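Local coordinates for tail spike protein gp49 (PDB 4RU4) that serves as the phage tailspike and, as an O-specific polysaccharide lyase, probably degrades the surface polysaccharide of Pseudomonas during virus entry, at residues I79-S84 against A105-S110; G26-L31 against S52-W57. All blocks are in the same frame, centred on the assembly; numbering follows the deposited sequence. Where two conformers were deposited one is given.

Contact 1 (I79-S84 against A105-S110); sequences INRGIS and AFTGTS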
# COMPACT_ATOMS: atom_id res chain seq x y z
N ILE B 79 39.41 -10.02 11.10
CA ILE B 79 39.32 -9.55 12.48
C ILE B 79 39.08 -10.71 13.44
O ILE B 79 38.35 -11.65 13.13
CB ILE B 79 38.25 -8.45 12.66
CG1 ILE B 79 36.85 -9.01 12.38
CG2 ILE B 79 38.59 -7.26 11.75
CD1 ILE B 79 35.68 -8.12 12.85
N ASN B 80 39.70 -10.66 14.61
CA ASN B 80 39.52 -11.74 15.56
C ASN B 80 38.77 -11.25 16.79
O ASN B 80 38.59 -11.99 17.75
CB ASN B 80 40.89 -12.29 15.99
CG ASN B 80 41.72 -11.24 16.69
OD1 ASN B 80 42.12 -10.26 16.07
ND2 ASN B 80 41.97 -11.44 17.98
N ARG B 81 38.33 -9.99 16.75
CA ARG B 81 37.57 -9.41 17.86
C ARG B 81 36.53 -8.50 17.27
O ARG B 81 36.70 -8.01 16.16
CB ARG B 81 38.46 -8.52 18.76
CG ARG B 81 39.54 -9.25 19.50
CD ARG B 81 40.29 -8.37 20.53
NE ARG B 81 41.45 -9.12 20.96
CZ ARG B 81 41.42 -10.03 21.92
NH1 ARG B 81 40.31 -10.25 22.62
NH2 ARG B 81 42.52 -10.71 22.23
N GLY B 82 35.48 -8.21 18.05
CA GLY B 82 34.48 -7.29 17.56
C GLY B 82 35.04 -5.89 17.36
O GLY B 82 35.98 -5.48 18.04
N ILE B 83 34.46 -5.16 16.42
CA ILE B 83 34.72 -3.73 16.28
C ILE B 83 33.60 -2.99 17.02
O ILE B 83 32.44 -3.04 16.61
CB ILE B 83 34.72 -3.33 14.79
CG1 ILE B 83 35.74 -4.19 14.02
CG2 ILE B 83 34.95 -1.81 14.64
CD1 ILE B 83 35.61 -4.10 12.50
N SER B 84 33.94 -2.30 18.10
CA SER B 84 32.90 -1.74 18.97
C SER B 84 33.06 -0.26 19.31
O SER B 84 34.15 0.31 19.21
CB SER B 84 32.83 -2.58 20.26
OG SER B 84 34.01 -2.40 21.01
N ALA B 105 39.58 -17.58 14.62
CA ALA B 105 39.96 -17.26 16.00
C ALA B 105 39.08 -16.20 16.66
O ALA B 105 39.36 -15.74 17.76
CB ALA B 105 41.41 -16.81 16.05
N PHE B 106 38.01 -15.79 15.98
CA PHE B 106 37.17 -14.70 16.50
C PHE B 106 36.60 -14.99 17.87
O PHE B 106 36.12 -16.10 18.14
CB PHE B 106 36.00 -14.43 15.54
CG PHE B 106 35.19 -13.20 15.90
CD1 PHE B 106 35.58 -11.95 15.46
CD2 PHE B 106 34.03 -13.32 16.68
CE1 PHE B 106 34.81 -10.82 15.78
CE2 PHE B 106 33.27 -12.21 17.01
CZ PHE B 106 33.66 -10.95 16.56
N THR B 107 36.68 -13.98 18.73
CA THR B 107 35.95 -13.99 19.99
C THR B 107 35.22 -12.67 20.14
O THR B 107 35.78 -11.60 19.84
CB THR B 107 36.85 -14.23 21.25
OG1 THR B 107 37.84 -13.21 21.34
CG2 THR B 107 37.53 -15.59 21.17
N GLY B 108 33.97 -12.74 20.59
CA GLY B 108 33.16 -11.55 20.72
C GLY B 108 31.69 -11.82 20.47
O GLY B 108 31.32 -12.81 19.86
N THR B 109 30.85 -10.91 20.93
CA THR B 109 29.41 -11.05 20.81
C THR B 109 28.91 -10.60 19.44
O THR B 109 28.01 -11.23 18.87
CB THR B 109 28.73 -10.23 21.92
OG1 THR B 109 29.16 -10.72 23.18
CG2 THR B 109 27.22 -10.36 21.84
N SER B 110 29.49 -9.51 18.91
CA SER B 110 29.04 -8.91 17.66
C SER B 110 30.23 -8.57 16.75
O SER B 110 31.33 -8.26 17.22
CB SER B 110 28.25 -7.62 17.93
OG SER B 110 27.24 -7.85 18.89
O HOH W 1 40.74 -13.54 19.30
O HOH W 2 35.13 -8.68 20.95
O HOH W 3 31.56 -5.53 18.33

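Contact 2 (G26-L31 against S52-W57); sequences GASHPL and SDEIDW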
# COMPACT_ATOMS: atom_id res chain seq x y z
N GLY B 26 42.88 -10.21 2.65
CA GLY B 26 42.20 -11.49 2.82
C GLY B 26 42.96 -12.55 3.60
O GLY B 26 42.41 -13.60 3.91
N ALA B 27 44.22 -12.30 3.92
CA ALA B 27 44.99 -13.27 4.69
C ALA B 27 45.19 -12.74 6.10
O ALA B 27 45.06 -11.52 6.33
CB ALA B 27 46.35 -13.54 4.03
N SER B 28 45.50 -13.64 7.03
CA SER B 28 45.83 -13.25 8.40
C SER B 28 47.17 -12.53 8.51
O SER B 28 48.14 -12.87 7.85
CB SER B 28 45.84 -14.47 9.32
OG SER B 28 44.52 -14.91 9.56
N HIS B 29 47.21 -11.52 9.37
CA HIS B 29 48.45 -10.81 9.67
C HIS B 29 48.39 -10.45 11.14
O HIS B 29 47.89 -9.38 11.50
CB HIS B 29 48.58 -9.55 8.81
CG HIS B 29 48.50 -9.82 7.34
ND1 HIS B 29 49.53 -10.42 6.65
CD2 HIS B 29 47.51 -9.62 6.44
CE1 HIS B 29 49.18 -10.55 5.38
NE2 HIS B 29 47.96 -10.07 5.22
N PRO B 30 48.85 -11.35 12.00
CA PRO B 30 48.88 -11.01 13.43
C PRO B 30 49.87 -9.85 13.67
O PRO B 30 50.80 -9.63 12.88
CB PRO B 30 49.35 -12.31 14.10
CG PRO B 30 50.12 -13.04 13.01
CD PRO B 30 49.39 -12.70 11.73
N LEU B 31 49.66 -9.12 14.75
CA LEU B 31 50.53 -8.01 15.14
C LEU B 31 51.99 -8.47 15.26
O LEU B 31 52.90 -7.69 15.01
CB LEU B 31 50.07 -7.40 16.46
CG LEU B 31 48.81 -6.55 16.40
CD1 LEU B 31 48.30 -6.30 17.82
CD2 LEU B 31 49.07 -5.22 15.69
N SER B 52 48.91 -11.77 18.96
CA SER B 52 48.23 -12.64 18.01
C SER B 52 46.96 -11.98 17.42
O SER B 52 46.35 -12.55 16.51
CB SER B 52 47.89 -13.96 18.69
OG SER B 52 47.19 -13.70 19.89
N ASP B 53 46.57 -10.81 17.93
CA ASP B 53 45.45 -10.05 17.34
C ASP B 53 45.76 -9.69 15.88
O ASP B 53 46.91 -9.43 15.52
CB ASP B 53 45.21 -8.72 18.08
CG ASP B 53 44.58 -8.91 19.45
OD1 ASP B 53 44.02 -10.00 19.71
OD2 ASP B 53 44.66 -7.97 20.25
N GLU B 54 44.72 -9.61 15.05
CA GLU B 54 44.89 -9.24 13.65
C GLU B 54 45.22 -7.76 13.49
O GLU B 54 44.60 -6.89 14.12
CB GLU B 54 43.59 -9.55 12.87
CG GLU B 54 43.29 -11.05 12.75
CD GLU B 54 44.18 -11.77 11.74
OE1 GLU B 54 44.87 -11.09 10.95
OE2 GLU B 54 44.19 -13.02 11.73
N ILE B 55 46.19 -7.46 12.64
CA ILE B 55 46.47 -6.09 12.26
C ILE B 55 45.20 -5.38 11.69
O ILE B 55 44.95 -4.23 12.03
CB ILE B 55 47.66 -6.03 11.27
CG1 ILE B 55 48.97 -6.33 12.02
CG2 ILE B 55 47.71 -4.68 10.53
CD1 ILE B 55 50.16 -6.77 11.12
N ASP B 56 44.40 -6.09 10.89
CA ASP B 56 43.20 -5.47 10.31
C ASP B 56 42.24 -5.04 11.41
O ASP B 56 41.63 -3.98 11.33
CB ASP B 56 42.47 -6.42 9.36
CG ASP B 56 43.23 -6.66 8.05
OD1 ASP B 56 44.00 -5.77 7.62
OD2 ASP B 56 43.05 -7.75 7.46
N TRP B 57 42.11 -5.88 12.43
CA TRP B 57 41.23 -5.52 13.54
C TRP B 57 41.78 -4.31 14.30
O TRP B 57 41.05 -3.33 14.57
CB TRP B 57 41.00 -6.69 14.51
CG TRP B 57 40.35 -6.16 15.78
CD1 TRP B 57 39.01 -5.93 15.98
CD2 TRP B 57 41.02 -5.74 16.98
NE1 TRP B 57 38.80 -5.41 17.24
CE2 TRP B 57 40.02 -5.27 17.87
CE3 TRP B 57 42.35 -5.70 17.38
CZ2 TRP B 57 40.32 -4.79 19.12
CZ3 TRP B 57 42.66 -5.22 18.64
CH2 TRP B 57 41.65 -4.78 19.50
O HOH W 4 44.25 -8.85 5.39

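Contact 1 (I79-S84 against A105-S110)
Asn80 and Phe106 bring two successive turns of a right-handed parallel beta-helix together at a corner, where backbone, water and one aromatic ring do most of the joining. The fold is the pectin lyase-like solenoid of this tailspike, and the contact lies near its N-terminal end. Just before the corner, strand 75-79 pairs in parallel with strand 98-107. After it, strand 82-86 pairs with strand 113-120.

One direct hydrogen bond links the segments. Thr107 N donates to Asn80 O at 2.9 Å, from above the carbonyl plane. The same oxygen receives a CA-H...O contact from Phe106 and a hydrogen bond from a water. That water also donates to Ala105 O and accepts from Asn80 ND2, which ties the corner of one turn to the next. Asn80 ND2 also bonds Asp53 OD1, and Asn80 OD1 probably accepts from Glu54 N. A second water accepts from Gly82 N and donates to Thr107 O. A third bridges Ser110 O and Ile83 O, the latter bond being weak.

Phe106 has CG anti to its backbone N (chi1 -172°), and the CE1-CZ side of the ring packs obliquely against the backbone of Arg81 and Gly82. Phe106 CE1 lies 3.2 Å from Arg81 C, a tight packing contact, and Phe106 CZ is 3.6 Å from Gly82 N. Ile79 O sits at the ring edge, near the ring plane. The Arg81 and Thr107 side chains run side by side, but the guanidinium has its salt bridge with Asp53, through NE. Between two buried residues, Ile79 CD1 meets Phe106 CE1 at 4.1 Å.

Contact 2 (G26-L31 against S52-W57)
Glu54 grips the 26-31 loop with both carboxylate oxygens. Glu54 OE1 accepts from His29 N at 2.9 Å on its syn lone pair, and the bond is nearly straight (166°). Glu54 OE2 accepts from Ser28 OG, also at 2.9 Å and on the syn side, but 24° out of the carboxylate plane. The Glu54 chain bends at chi2 (-75°), which turns CD back toward the loop. These two bonds hold the carboxylate against rotation.

Two backbone bonds flank Pro30. Ile55 N donates to His29 O at 2.8 Å, and Leu31 N donates to Asp53 O at 2.9 Å. Glu54 is the N-cap residue of helix 55-65, so the loop is fastened at the start of this helix, near the N-terminal end of the beta-helix. The His29 ring is held by Asp25 and Glu33. A water lies within bonding distance of Ala27 O and Asp56 OD2, though it may not donate to both, while Asp56 OD1 accepts from Val23 N.

Leu31 supplies much of the apolar packing. Leu31 CD2 meets Ile55 CG1 at 3.8 Å, where the two side chains cross obliquely, and Leu31 CD1 rests on Asp53 CB. Ile55 CD1 lies 3.4 Å from Pro30 O and also touches His29 CB.

Overall arrangement
Both segments of contact 2 come earlier in the chain than those of contact 1, and the contact centres are about 12 Å apart. They meet directly through segments 52-57 and 79-84. Asn80 OD1 probably accepts from Glu54 N at 2.9 Å, and Trp57 NE1 probably donates to Gly82 O at the same distance. Ile79 CG2 also packs on Trp57 CA at 3.6 Å. The start of helix 55-65 thus lies between the 26-31 loop and the corner at Asn80 and Arg81. Both contacts are away from the calcium site of Gly368 and Asp394. The side chain of Arg81 is about 9 Å, and that of Ser52 about 6 Å, from a bound sodium ion.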